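Local coordinates for protein single-stranded-DNA-specific exonuclease RecJ (PDB 2ZXR) that degrades single-stranded DNA in the 5' to 3' direction as a divalent-metal-dependent exonuclease of DNA repair, with no detectable activity on single-stranded RNA, at residues Arg4-Leu10 / Pro424-Leu430; Pro458-Phe462 / Ala506-Ser510; Ala191-Leu195 / Pro207-Ala211; Asp45-Ala51 / Trp228-Lys234. All blocks are in the same frame, centred on the assembly; numbering follows the deposited sequence.

Interaction 1: Arg4-Leu10 / Pro424-Leu430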
loop_
_atom_site.group_PDB
_atom_site.type_symbol
_atom_site.label_atom_id
_atom_site.label_comp_id
_atom_site.label_asym_id
_atom_site.label_seq_id
_atom_site.Cartn_x
_atom_site.Cartn_y
_atom_site.Cartn_z
ATOM N N ARG A 4 3.114 -6.245 -18.324
ATOM C CA ARG A 4 4.253 -5.578 -17.710
ATOM C C ARG A 4 4.076 -5.615 -16.179
ATOM O O ARG A 4 4.579 -4.749 -15.455
ATOM C CB ARG A 4 4.374 -4.134 -18.226
ATOM C CG ARG A 4 5.068 -4.034 -19.587
ATOM C CD ARG A 4 5.192 -2.605 -20.086
ATOM N NE ARG A 4 3.915 -2.078 -20.552
ATOM C CZ ARG A 4 3.373 -0.945 -20.118
ATOM N NH1 ARG A 4 3.999 -0.214 -19.194
ATOM N NH2 ARG A 4 2.212 -0.536 -20.621
ATOM N N VAL A 5 3.360 -6.638 -15.709
ATOM C CA VAL A 5 3.094 -6.854 -14.290
ATOM C C VAL A 5 3.902 -8.055 -13.801
ATOM O O VAL A 5 3.659 -9.172 -14.232
ATOM C CB VAL A 5 1.591 -7.177 -14.023
ATOM C CG1 VAL A 5 1.361 -7.419 -12.526
ATOM C CG2 VAL A 5 0.704 -6.046 -14.523
ATOM N N ARG A 6 4.846 -7.828 -12.898
ATOM C CA ARG A 6 5.668 -8.911 -12.357
ATOM C C ARG A 6 5.214 -9.302 -10.948
ATOM O O ARG A 6 4.981 -8.428 -10.112
ATOM C CB ARG A 6 7.144 -8.474 -12.269
ATOM C CG ARG A 6 7.952 -8.522 -13.573
ATOM C CD ARG A 6 7.236 -7.843 -14.732
ATOM N NE ARG A 6 8.160 -7.306 -15.734
ATOM C CZ ARG A 6 7.974 -7.402 -17.047
ATOM N NH1 ARG A 6 6.903 -8.031 -17.528
ATOM N NH2 ARG A 6 8.831 -6.821 -17.882
ATOM N N TRP A 7 5.077 -10.598 -10.691
ATOM C CA TRP A 7 4.731 -11.058 -9.344
ATOM C C TRP A 7 6.035 -11.468 -8.653
ATOM O O TRP A 7 6.873 -12.151 -9.241
ATOM C CB TRP A 7 3.807 -12.261 -9.390
ATOM C CG TRP A 7 2.415 -11.958 -9.837
ATOM C CD1 TRP A 7 2.010 -10.926 -10.631
ATOM C CD2 TRP A 7 1.265 -12.762 -9.607
ATOM N NE1 TRP A 7 0.672 -11.046 -10.919
ATOM C CE2 TRP A 7 0.190 -12.164 -10.302
ATOM C CE3 TRP A 7 1.036 -13.938 -8.881
ATOM C CZ2 TRP A 7 -1.092 -12.698 -10.297
ATOM C CZ3 TRP A 7 -0.250 -14.475 -8.873
ATOM C CH2 TRP A 7 -1.296 -13.853 -9.578
ATOM N N ARG A 8 6.202 -11.037 -7.412
ATOM C CA ARG A 8 7.375 -11.359 -6.626
ATOM C C ARG A 8 6.978 -11.867 -5.236
ATOM O O ARG A 8 6.027 -11.358 -4.616
ATOM C CB ARG A 8 8.267 -10.131 -6.464
ATOM C CG ARG A 8 9.341 -10.322 -5.393
ATOM C CD ARG A 8 10.268 -9.126 -5.286
ATOM N NE ARG A 8 10.923 -8.828 -6.561
ATOM C CZ ARG A 8 11.933 -9.530 -7.078
ATOM N NH1 ARG A 8 12.418 -10.580 -6.426
ATOM N NH2 ARG A 8 12.458 -9.182 -8.253
ATOM N N VAL A 9 7.713 -12.860 -4.747
ATOM C CA VAL A 9 7.448 -13.410 -3.427
ATOM C C VAL A 9 8.430 -12.812 -2.440
ATOM O O VAL A 9 9.649 -12.896 -2.635
ATOM C CB VAL A 9 7.601 -14.943 -3.413
ATOM C CG1 VAL A 9 7.299 -15.476 -2.030
ATOM C CG2 VAL A 9 6.661 -15.570 -4.426
ATOM N N LEU A 10 7.922 -12.196 -1.385
ATOM C CA LEU A 10 8.797 -11.603 -0.388
ATOM C C LEU A 10 9.748 -12.659 0.208
ATOM O O LEU A 10 9.373 -13.814 0.420
ATOM C CB LEU A 10 7.971 -10.937 0.726
ATOM C CG LEU A 10 6.921 -9.891 0.292
ATOM C CD1 LEU A 10 6.526 -9.030 1.517
ATOM C CD2 LEU A 10 7.480 -8.993 -0.819
ATOM N N PRO A 424 7.545 1.272 -18.214
ATOM C CA PRO A 424 7.279 1.120 -16.774
ATOM C C PRO A 424 6.726 -0.296 -16.542
ATOM O O PRO A 424 6.079 -0.855 -17.428
ATOM C CB PRO A 424 6.209 2.187 -16.499
ATOM C CG PRO A 424 6.485 3.243 -17.570
ATOM C CD PRO A 424 6.776 2.394 -18.789
ATOM N N VAL A 425 6.984 -0.861 -15.362
ATOM C CA VAL A 425 6.475 -2.186 -14.995
ATOM C C VAL A 425 5.819 -2.122 -13.615
ATOM O O VAL A 425 6.257 -1.363 -12.752
ATOM C CB VAL A 425 7.607 -3.256 -14.942
ATOM C CG1 VAL A 425 8.178 -3.466 -16.328
ATOM C CG2 VAL A 425 8.704 -2.821 -13.948
ATOM N N ARG A 426 4.770 -2.915 -13.414
ATOM C CA ARG A 426 4.057 -2.947 -12.136
ATOM C C ARG A 426 4.447 -4.221 -11.390
ATOM O O ARG A 426 4.573 -5.291 -11.987
ATOM C CB ARG A 426 2.531 -2.914 -12.369
ATOM C CG ARG A 426 1.682 -3.039 -11.100
ATOM C CD ARG A 426 0.268 -2.430 -11.243
ATOM N NE ARG A 426 -0.648 -3.199 -12.094
ATOM C CZ ARG A 426 -1.257 -4.333 -11.735
ATOM N NH1 ARG A 426 -2.070 -4.955 -12.590
ATOM N NH2 ARG A 426 -1.066 -4.850 -10.519
ATOM N N GLU A 427 4.687 -4.097 -10.094
ATOM C CA GLU A 427 5.022 -5.266 -9.290
ATOM C C GLU A 427 3.869 -5.593 -8.337
ATOM O O GLU A 427 3.182 -4.692 -7.864
ATOM C CB GLU A 427 6.280 -5.038 -8.456
ATOM C CG GLU A 427 6.377 -6.064 -7.318
ATOM C CD GLU A 427 7.671 -6.012 -6.529
ATOM O OE1 GLU A 427 8.734 -6.362 -7.101
ATOM O OE2 GLU A 427 7.622 -5.630 -5.332
ATOM N N VAL A 428 3.637 -6.881 -8.108
ATOM C CA VAL A 428 2.626 -7.340 -7.157
ATOM C C VAL A 428 3.476 -8.094 -6.140
ATOM O O VAL A 428 4.131 -9.078 -6.484
ATOM C CB VAL A 428 1.612 -8.319 -7.773
ATOM C CG1 VAL A 428 0.641 -8.781 -6.696
ATOM C CG2 VAL A 428 0.844 -7.648 -8.909
ATOM N N ALA A 429 3.504 -7.605 -4.910
ATOM C CA ALA A 429 4.294 -8.213 -3.848
ATOM C C ALA A 429 3.455 -9.245 -3.082
ATOM O O ALA A 429 2.408 -8.933 -2.523
ATOM C CB ALA A 429 4.817 -7.122 -2.896
ATOM N N LEU A 430 3.922 -10.485 -3.072
ATOM C CA LEU A 430 3.203 -11.557 -2.400
ATOM C C LEU A 430 3.896 -11.879 -1.095
ATOM O O LEU A 430 5.109 -12.091 -1.070
ATOM C CB LEU A 430 3.150 -12.802 -3.281
ATOM C CG LEU A 430 2.162 -12.914 -4.442
ATOM C CD1 LEU A 430 0.877 -12.171 -4.118
ATOM C CD2 LEU A 430 2.780 -12.365 -5.689
#
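Leu430, Arg4 and Arg8 lose the most surface in this parallel strand pairing, where the segment axes of 5-9 and 426-430 cross at 24° and approach to 4.6 Å. The backbone of Leu430 bonds twice to segment 4-10: Leu430 N donates to Arg8 O (2.8 Å) and Leu430 O accepts from Leu10 N (2.8 Å), while Leu430 CD2 lies 3.8 Å from Trp7 CB. At the other end Arg4 O receives Arg426 N (2.8 Å), and the Arg4 side chain, bent at chi1 and chi3 (both m), brings its NH1 to Pro424 O (2.8 Å), a hydrogen bond at the guanidinium edge. Arg8 continues the ladder through Arg8 N to Val428 O (3.0 Å). Its side chain makes a salt bridge, Arg8 NE to Glu427 OE1 at 3.3 Å, whose hydrogen bond is weak; the stronger partner is Glu534. On the face carrying Val5, Trp7 and Val9, Val428 CB sits 4.3 Å from the centroid of the Trp7 five-membered ring, 26° off its normal, a CH-pi contact. The N-terminal strand 5-9 forms one edge of an eight-stranded mixed sheet, with 426-433 next inward; Trp7 and Leu430 pack on Leu463 of strand 462-466 and Ala506 of strand 503-514.

Interaction 2: Pro458-Phe462 / Ala506-Ser510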
loop_
_atom_site.group_PDB
_atom_site.type_symbol
_atom_site.label_atom_id
_atom_site.label_comp_id
_atom_site.label_asym_id
_atom_site.label_seq_id
_atom_site.Cartn_x
_atom_site.Cartn_y
_atom_site.Cartn_z
ATOM N N PRO A 458 0.460 -1.485 3.011
ATOM C CA PRO A 458 -0.729 -1.898 2.270
ATOM C C PRO A 458 -1.171 -3.232 2.843
ATOM O O PRO A 458 -0.395 -3.935 3.464
ATOM C CB PRO A 458 -0.214 -2.044 0.845
ATOM C CG PRO A 458 1.169 -2.522 1.047
ATOM C CD PRO A 458 1.669 -1.638 2.180
ATOM N N GLU A 459 -2.429 -3.576 2.681
ATOM C CA GLU A 459 -2.870 -4.849 3.181
ATOM C C GLU A 459 -2.050 -5.940 2.428
ATOM O O GLU A 459 -1.801 -5.838 1.214
ATOM C CB GLU A 459 -4.360 -4.975 2.908
ATOM C CG GLU A 459 -5.013 -6.198 3.459
ATOM C CD GLU A 459 -6.515 -6.079 3.376
ATOM O OE1 GLU A 459 -7.005 -5.069 2.828
ATOM O OE2 GLU A 459 -7.196 -6.985 3.853
ATOM N N PRO A 460 -1.591 -6.972 3.147
ATOM C CA PRO A 460 -0.812 -8.044 2.501
ATOM C C PRO A 460 -1.601 -8.902 1.502
ATOM O O PRO A 460 -2.810 -9.135 1.675
ATOM C CB PRO A 460 -0.333 -8.887 3.680
ATOM C CG PRO A 460 -1.393 -8.698 4.679
ATOM C CD PRO A 460 -1.711 -7.215 4.595
ATOM N N LEU A 461 -0.904 -9.385 0.472
ATOM C CA LEU A 461 -1.516 -10.256 -0.526
ATOM C C LEU A 461 -0.905 -11.652 -0.450
ATOM O O LEU A 461 0.324 -11.797 -0.346
ATOM C CB LEU A 461 -1.298 -9.716 -1.931
ATOM C CG LEU A 461 -1.930 -8.376 -2.271
ATOM C CD1 LEU A 461 -1.285 -7.856 -3.554
ATOM C CD2 LEU A 461 -3.448 -8.532 -2.403
ATOM N N PHE A 462 -1.754 -12.674 -0.491
ATOM C CA PHE A 462 -1.274 -14.052 -0.444
ATOM C C PHE A 462 -1.355 -14.653 -1.841
ATOM O O PHE A 462 -2.126 -14.211 -2.703
ATOM C CB PHE A 462 -2.110 -14.935 0.507
ATOM C CG PHE A 462 -1.921 -14.620 1.964
ATOM C CD1 PHE A 462 -2.709 -13.663 2.594
ATOM C CD2 PHE A 462 -0.928 -15.250 2.695
ATOM C CE1 PHE A 462 -2.504 -13.337 3.943
ATOM C CE2 PHE A 462 -0.710 -14.936 4.029
ATOM C CZ PHE A 462 -1.508 -13.971 4.660
ATOM N N ALA A 506 -3.290 -13.566 -6.663
ATOM C CA ALA A 506 -2.693 -12.702 -5.659
ATOM C C ALA A 506 -3.937 -12.187 -4.954
ATOM O O ALA A 506 -4.730 -11.456 -5.558
ATOM C CB ALA A 506 -1.962 -11.568 -6.297
ATOM N N GLY A 507 -4.143 -12.555 -3.691
ATOM C CA GLY A 507 -5.360 -12.099 -3.057
ATOM C C GLY A 507 -5.350 -11.666 -1.613
ATOM O O GLY A 507 -4.459 -12.018 -0.856
ATOM N N LEU A 508 -6.384 -10.918 -1.243
ATOM C CA LEU A 508 -6.554 -10.414 0.117
ATOM C C LEU A 508 -7.378 -11.404 0.934
ATOM O O LEU A 508 -8.460 -11.821 0.498
ATOM C CB LEU A 508 -7.291 -9.066 0.076
ATOM C CG LEU A 508 -6.571 -7.960 -0.698
ATOM C CD1 LEU A 508 -7.578 -6.860 -1.174
ATOM C CD2 LEU A 508 -5.485 -7.368 0.229
ATOM N N LEU A 509 -6.879 -11.768 2.108
ATOM C CA LEU A 509 -7.599 -12.683 2.990
ATOM C C LEU A 509 -8.749 -11.847 3.551
ATOM O O LEU A 509 -8.522 -10.829 4.210
ATOM C CB LEU A 509 -6.720 -13.139 4.159
ATOM C CG LEU A 509 -6.971 -14.542 4.749
ATOM C CD1 LEU A 509 -6.667 -14.494 6.208
ATOM C CD2 LEU A 509 -8.387 -15.076 4.492
ATOM N N SER A 510 -9.978 -12.279 3.319
ATOM C CA SER A 510 -11.115 -11.502 3.784
ATOM C C SER A 510 -12.021 -12.223 4.775
ATOM O O SER A 510 -12.195 -13.453 4.717
ATOM C CB SER A 510 -11.958 -11.085 2.577
ATOM O OG SER A 510 -11.115 -10.741 1.507
HETATM O O HOH W 1 -6.237 -8.981 5.260
HETATM O O HOH W 2 -4.610 -10.615 3.080
#
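Leu461 lays its side chain on that of Leu508, with CD2 of Leu461 and CD2 of Leu508 only 3.5 Å apart. Leu508 CD2 also meets the aliphatic part of Glu459, 3.5 Å from Glu459 CG, and lies 3.5 Å from Pro460 O, so one methyl group meets three residues. Beside this apolar patch the backbones form a single antiparallel, hydrogen-bonded pair: Phe462 N donates to Gly507 O and Gly507 N to Phe462 O, both at 2.8 Å and with N-H...O angles of 172° and 166°. Two CA-H...O contacts accompany it, Leu461 CA to Gly507 O and Ala506 CA to Phe462 O, each 3.4 Å. The pairing does not extend back along 458-462; the touching parts diverge, with end-to-end directions 113° apart. Water fills the widening gap: one molecule donates to Pro460 O (2.7 Å) and accepts from Leu509 N (2.7 Å); another donates to Glu459 OE2 (2.6 Å) and Leu509 O (3.1 Å). Phe462 CE1 reaches Leu509 CB at 4.2 Å, and the ring packs on Val443 and Leu447 of helix 440-447. Both segments belong to the RecJ OB domain, and this pair sits where 458-462 runs into strand 462-466, alongside 503-514. The chemistry implies a junction set by directional backbone bonds at Phe462, with leucine packing and water bridges accommodating the diverging approach.

Interaction 3: Ala191-Leu195 / Pro207-Ala211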
loop_
_atom_site.group_PDB
_atom_site.type_symbol
_atom_site.label_atom_id
_atom_site.label_comp_id
_atom_site.label_asym_id
_atom_site.label_seq_id
_atom_site.Cartn_x
_atom_site.Cartn_y
_atom_site.Cartn_z
ATOM N N ALA A 191 0.467 21.227 11.619
ATOM C CA ALA A 191 -0.430 22.191 12.278
ATOM C C ALA A 191 -0.765 21.651 13.694
ATOM O O ALA A 191 -0.819 22.392 14.682
ATOM C CB ALA A 191 -1.714 22.336 11.494
ATOM N N PHE A 192 -1.007 20.347 13.763
ATOM C CA PHE A 192 -1.325 19.679 15.023
ATOM C C PHE A 192 -0.110 19.763 15.970
ATOM O O PHE A 192 -0.251 20.075 17.134
ATOM C CB PHE A 192 -1.675 18.215 14.712
ATOM C CG PHE A 192 -1.947 17.378 15.910
ATOM C CD1 PHE A 192 -3.170 17.431 16.543
ATOM C CD2 PHE A 192 -0.980 16.496 16.394
ATOM C CE1 PHE A 192 -3.441 16.619 17.637
ATOM C CE2 PHE A 192 -1.248 15.682 17.496
ATOM C CZ PHE A 192 -2.477 15.748 18.107
ATOM N N LEU A 193 1.083 19.485 15.463
ATOM C CA LEU A 193 2.286 19.542 16.292
ATOM C C LEU A 193 2.491 20.950 16.838
ATOM O O LEU A 193 2.846 21.118 18.008
ATOM C CB LEU A 193 3.510 19.098 15.488
ATOM C CG LEU A 193 3.501 17.589 15.212
ATOM C CD1 LEU A 193 4.512 17.228 14.125
ATOM C CD2 LEU A 193 3.780 16.848 16.522
ATOM N N LEU A 194 2.250 21.951 15.987
ATOM C CA LEU A 194 2.380 23.354 16.356
ATOM C C LEU A 194 1.397 23.710 17.463
ATOM O O LEU A 194 1.776 24.368 18.441
ATOM C CB LEU A 194 2.131 24.257 15.143
ATOM C CG LEU A 194 2.276 25.775 15.357
ATOM C CD1 LEU A 194 3.694 26.089 15.852
ATOM C CD2 LEU A 194 2.001 26.535 14.032
ATOM N N LEU A 195 0.131 23.313 17.320
ATOM C CA LEU A 195 -0.836 23.611 18.373
ATOM C C LEU A 195 -0.354 22.936 19.678
ATOM O O LEU A 195 -0.470 23.497 20.770
ATOM C CB LEU A 195 -2.234 23.080 18.003
ATOM C CG LEU A 195 -3.325 23.255 19.078
ATOM C CD1 LEU A 195 -3.507 24.730 19.384
ATOM C CD2 LEU A 195 -4.628 22.624 18.608
ATOM N N PRO A 207 -3.317 18.398 22.910
ATOM C CA PRO A 207 -4.609 18.669 22.264
ATOM C C PRO A 207 -5.110 17.462 21.468
ATOM O O PRO A 207 -5.317 17.567 20.260
ATOM C CB PRO A 207 -4.279 19.837 21.351
ATOM C CG PRO A 207 -2.927 19.436 20.842
ATOM C CD PRO A 207 -2.209 18.978 22.123
ATOM N N LEU A 208 -5.305 16.330 22.140
ATOM C CA LEU A 208 -5.734 15.108 21.481
ATOM C C LEU A 208 -7.098 15.160 20.779
ATOM O O LEU A 208 -7.321 14.402 19.834
ATOM C CB LEU A 208 -5.690 13.925 22.471
ATOM C CG LEU A 208 -4.313 13.668 23.108
ATOM C CD1 LEU A 208 -4.321 12.349 23.851
ATOM C CD2 LEU A 208 -3.247 13.621 22.028
ATOM N N GLU A 209 -8.000 16.035 21.216
ATOM C CA GLU A 209 -9.293 16.117 20.556
ATOM C C GLU A 209 -9.158 16.641 19.107
ATOM O O GLU A 209 -10.110 16.597 18.350
ATOM C CB GLU A 209 -10.290 16.968 21.381
ATOM C CG GLU A 209 -10.036 18.464 21.354
ATOM C CD GLU A 209 -10.961 19.270 22.269
ATOM O OE1 GLU A 209 -12.179 18.971 22.318
ATOM O OE2 GLU A 209 -10.467 20.234 22.927
ATOM N N TYR A 210 -7.960 17.080 18.710
ATOM C CA TYR A 210 -7.718 17.589 17.344
ATOM C C TYR A 210 -7.063 16.523 16.472
ATOM O O TYR A 210 -6.748 16.757 15.288
ATOM C CB TYR A 210 -6.794 18.814 17.398
ATOM C CG TYR A 210 -7.442 20.019 18.016
ATOM C CD1 TYR A 210 -8.144 20.913 17.229
ATOM C CD2 TYR A 210 -7.374 20.252 19.405
ATOM C CE1 TYR A 210 -8.773 22.022 17.782
ATOM C CE2 TYR A 210 -8.002 21.362 19.977
ATOM C CZ TYR A 210 -8.701 22.245 19.153
ATOM O OH TYR A 210 -9.348 23.344 19.664
ATOM N N ALA A 211 -6.851 15.342 17.047
ATOM C CA ALA A 211 -6.188 14.292 16.292
ATOM C C ALA A 211 -7.065 13.685 15.184
ATOM O O ALA A 211 -6.525 13.138 14.233
ATOM C CB ALA A 211 -5.684 13.214 17.231
#
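Phe192, on helix 187-201, has chi1 at 177° (t) and chi2 at 80°, which carries its ring out to the turn at 207-211. There Phe192 CE1 comes 3.4 Å from Pro207 O and 4.1 Å from Ala211 CB, and Phe192 CD1 lies 4.0 Å from Tyr210 CB. One helical turn on, Leu195 adopts the t,p rotamer, bringing Leu195 CD2 to Pro207 CB (3.9 Å) and, in another direction, over the Tyr210 ring. That methyl carbon stands 3.8 Å from the Tyr210 ring centroid and 12° off the normal, a CH-pi contact with the face that the m rotamer of Tyr210 (chi1 -69°) presents. Both segments belong to the DHH domain, and the 3-10 turn 208-210 folds back on the preceding helix, leading into helix 211-220. The turn is fastened internally by Tyr210 N to Pro207 O (3.1 Å) and Ala211 N to Leu208 O (3.0 Å). Phe192 also packs on Trp228 and Leu232 of helix 227-239, and its side chain is about 13 Å from the bound magnesium ion.

Interaction 4: Asp45-Ala51 / Trp228-Lys234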
loop_
_atom_site.group_PDB
_atom_site.type_symbol
_atom_site.label_atom_id
_atom_site.label_comp_id
_atom_site.label_asym_id
_atom_site.label_seq_id
_atom_site.Cartn_x
_atom_site.Cartn_y
_atom_site.Cartn_z
ATOM N N ASP A 45 5.979 -1.316 18.600
ATOM C CA ASP A 45 6.165 -0.881 17.215
ATOM C C ASP A 45 4.796 -0.888 16.545
ATOM O O ASP A 45 4.580 -0.248 15.512
ATOM C CB ASP A 45 7.096 -1.843 16.472
ATOM C CG ASP A 45 8.406 -2.087 17.214
ATOM O OD1 ASP A 45 8.432 -1.880 18.449
ATOM O OD2 ASP A 45 9.398 -2.504 16.566
ATOM N N LEU A 46 3.881 -1.639 17.146
ATOM C CA LEU A 46 2.521 -1.748 16.650
ATOM C C LEU A 46 1.739 -0.558 17.162
ATOM O O LEU A 46 0.816 -0.060 16.510
ATOM C CB LEU A 46 1.885 -3.033 17.158
ATOM C CG LEU A 46 2.387 -4.289 16.457
ATOM C CD1 LEU A 46 1.654 -5.498 17.029
ATOM C CD2 LEU A 46 2.135 -4.165 14.950
ATOM N N ASP A 47 2.114 -0.109 18.352
ATOM C CA ASP A 47 1.468 1.037 18.953
ATOM C C ASP A 47 2.482 2.067 19.370
ATOM O O ASP A 47 2.743 2.267 20.557
ATOM C CB ASP A 47 0.608 0.628 20.140
ATOM C CG ASP A 47 -0.856 0.569 19.777
ATOM O OD1 ASP A 47 -1.221 -0.358 19.021
ATOM O OD2 ASP A 47 -1.630 1.458 20.223
ATOM N N PRO A 48 3.073 2.743 18.380
ATOM C CA PRO A 48 4.065 3.761 18.706
ATOM C C PRO A 48 3.426 4.832 19.594
ATOM O O PRO A 48 2.190 5.011 19.613
ATOM C CB PRO A 48 4.483 4.284 17.331
ATOM C CG PRO A 48 3.249 4.098 16.496
ATOM C CD PRO A 48 2.745 2.747 16.943
ATOM N N PRO A 49 4.254 5.527 20.381
ATOM C CA PRO A 49 3.715 6.575 21.255
ATOM C C PRO A 49 3.425 7.810 20.404
ATOM O O PRO A 49 4.182 8.122 19.477
ATOM C CB PRO A 49 4.868 6.835 22.218
ATOM C CG PRO A 49 6.078 6.697 21.295
ATOM C CD PRO A 49 5.720 5.406 20.535
ATOM N N LEU A 50 2.319 8.488 20.684
ATOM C CA LEU A 50 2.027 9.720 19.962
ATOM C C LEU A 50 2.752 10.762 20.801
ATOM O O LEU A 50 2.386 10.999 21.954
ATOM C CB LEU A 50 0.534 10.021 19.963
ATOM C CG LEU A 50 0.177 11.333 19.254
ATOM C CD1 LEU A 50 0.700 11.303 17.812
ATOM C CD2 LEU A 50 -1.337 11.521 19.290
ATOM N N ALA A 51 3.789 11.366 20.245
ATOM C CA ALA A 51 4.549 12.345 20.991
ATOM C C ALA A 51 4.755 13.636 20.212
ATOM O O ALA A 51 4.483 13.705 19.011
ATOM C CB ALA A 51 5.911 11.742 21.375
ATOM N N TRP A 228 5.215 8.027 13.833
ATOM C CA TRP A 228 4.328 9.083 14.306
ATOM C C TRP A 228 3.018 9.145 13.501
ATOM O O TRP A 228 1.928 9.275 14.074
ATOM C CB TRP A 228 5.032 10.437 14.222
ATOM C CG TRP A 228 4.320 11.482 15.008
ATOM C CD1 TRP A 228 4.434 11.720 16.348
ATOM C CD2 TRP A 228 3.354 12.414 14.510
ATOM N NE1 TRP A 228 3.599 12.746 16.718
ATOM C CE2 TRP A 228 2.922 13.193 15.609
ATOM C CE3 TRP A 228 2.809 12.666 13.237
ATOM C CZ2 TRP A 228 1.969 14.209 15.480
ATOM C CZ3 TRP A 228 1.866 13.672 13.104
ATOM C CH2 TRP A 228 1.451 14.438 14.225
ATOM N N ASN A 229 3.109 9.063 12.182
ATOM C CA ASN A 229 1.872 9.103 11.398
ATOM C C ASN A 229 0.959 7.922 11.778
ATOM O O ASN A 229 -0.232 8.102 11.870
ATOM C CB ASN A 229 2.147 9.101 9.882
ATOM C CG ASN A 229 2.543 10.469 9.343
ATOM O OD1 ASN A 229 2.261 11.519 9.949
ATOM N ND2 ASN A 229 3.168 10.470 8.178
ATOM N N ARG A 230 1.502 6.723 12.007
ATOM C CA ARG A 230 0.652 5.585 12.415
ATOM C C ARG A 230 -0.017 5.869 13.751
ATOM O O ARG A 230 -1.193 5.575 13.945
ATOM C CB ARG A 230 1.450 4.271 12.575
ATOM C CG ARG A 230 0.683 3.199 13.465
ATOM C CD ARG A 230 1.433 1.823 13.715
ATOM N NE ARG A 230 1.043 1.003 12.594
ATOM C CZ ARG A 230 0.286 -0.082 12.610
ATOM N NH1 ARG A 230 -0.209 -0.630 13.720
ATOM N NH2 ARG A 230 -0.093 -0.540 11.439
ATOM N N ALA A 231 0.739 6.417 14.692
ATOM C CA ALA A 231 0.193 6.697 16.008
ATOM C C ALA A 231 -0.890 7.771 15.939
ATOM O O ALA A 231 -1.910 7.677 16.627
ATOM C CB ALA A 231 1.307 7.149 16.951
ATOM N N LEU A 232 -0.664 8.784 15.101
ATOM C CA LEU A 232 -1.615 9.880 14.977
ATOM C C LEU A 232 -2.922 9.378 14.400
ATOM O O LEU A 232 -4.013 9.689 14.927
ATOM C CB LEU A 232 -1.046 11.001 14.097
ATOM C CG LEU A 232 -2.046 12.153 13.855
ATOM C CD1 LEU A 232 -2.210 12.986 15.143
ATOM C CD2 LEU A 232 -1.567 13.013 12.748
ATOM N N VAL A 233 -2.819 8.586 13.337
ATOM C CA VAL A 233 -4.006 8.043 12.690
ATOM C C VAL A 233 -4.782 7.098 13.635
ATOM O O VAL A 233 -5.997 7.167 13.715
ATOM C CB VAL A 233 -3.607 7.360 11.337
ATOM C CG1 VAL A 233 -4.746 6.501 10.788
ATOM C CG2 VAL A 233 -3.239 8.485 10.313
ATOM N N LYS A 234 -4.088 6.245 14.373
ATOM C CA LYS A 234 -4.802 5.358 15.284
ATOM C C LYS A 234 -5.614 6.209 16.277
ATOM O O LYS A 234 -6.792 5.958 16.499
ATOM C CB LYS A 234 -3.827 4.442 16.030
ATOM C CG LYS A 234 -3.143 3.382 15.122
ATOM C CD LYS A 234 -1.959 2.674 15.863
ATOM C CE LYS A 234 -2.397 1.418 16.594
ATOM N NZ LYS A 234 -2.250 0.210 15.681
#
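Residues 45-51 follow an irregular path across helix 227-239, coming closest at Leu50 and Ala231, whose CA atoms are 5.3 Å apart. Extended backbone angles at Pro48, Pro49 and Leu50 (psi 155°, 141° and 113°) keep this part stretched as it passes across the helix. Ala231 leaves room for it: Ala231 CB lies 3.6 Å from Pro48 CG and 4.2 Å from Leu50 CB. Leu50 CD1 reaches Trp228 CE2 at 3.7 Å and Leu232 CB at 4.1 Å. Polar bonds secure both ends. Trp228 NE1 donates to Ala51 O at 2.6 Å (N-H...O angle 141°), while Leu46 O accepts from Arg230 NH1 (3.0 Å) and from Lys234 NZ (3.2 Å). Lys234 NZ also forms a salt bridge with Asp47 OD1 at 3.5 Å. Arg230 NH1 is shared with Leu449 O, which ties this end to the chain just after helix 440-447. Trp228 and Leu232 also pack on Phe192 of helix 187-201, and Leu232 meets Ala214 and Thr218 of helix 211-220.

Overall arrangement
The four contacts form two pairs. Interactions 1 and 2, with centres about 14 Å apart, share the mixed sheet that includes the OB domain strands and touch where Trp7 and Leu430 meet Ala506. Interactions 3 and 4, their centres also about 14 Å apart, share helical packing about 12 to 13 Å, side chain to ion, from the bound magnesium: Phe192 and Leu193 press on Trp228. Interactions 1 and 3 lie about 39 Å apart between centres, though the nearest atoms of 2 and 4 are about 8 Å apart. Along the chain, interaction 1 encloses 4, which encloses 3; interaction 2 follows. Interaction 1 thus sets the N-terminal strand, preceding the DHH domain in sequence, beside a strand that follows it.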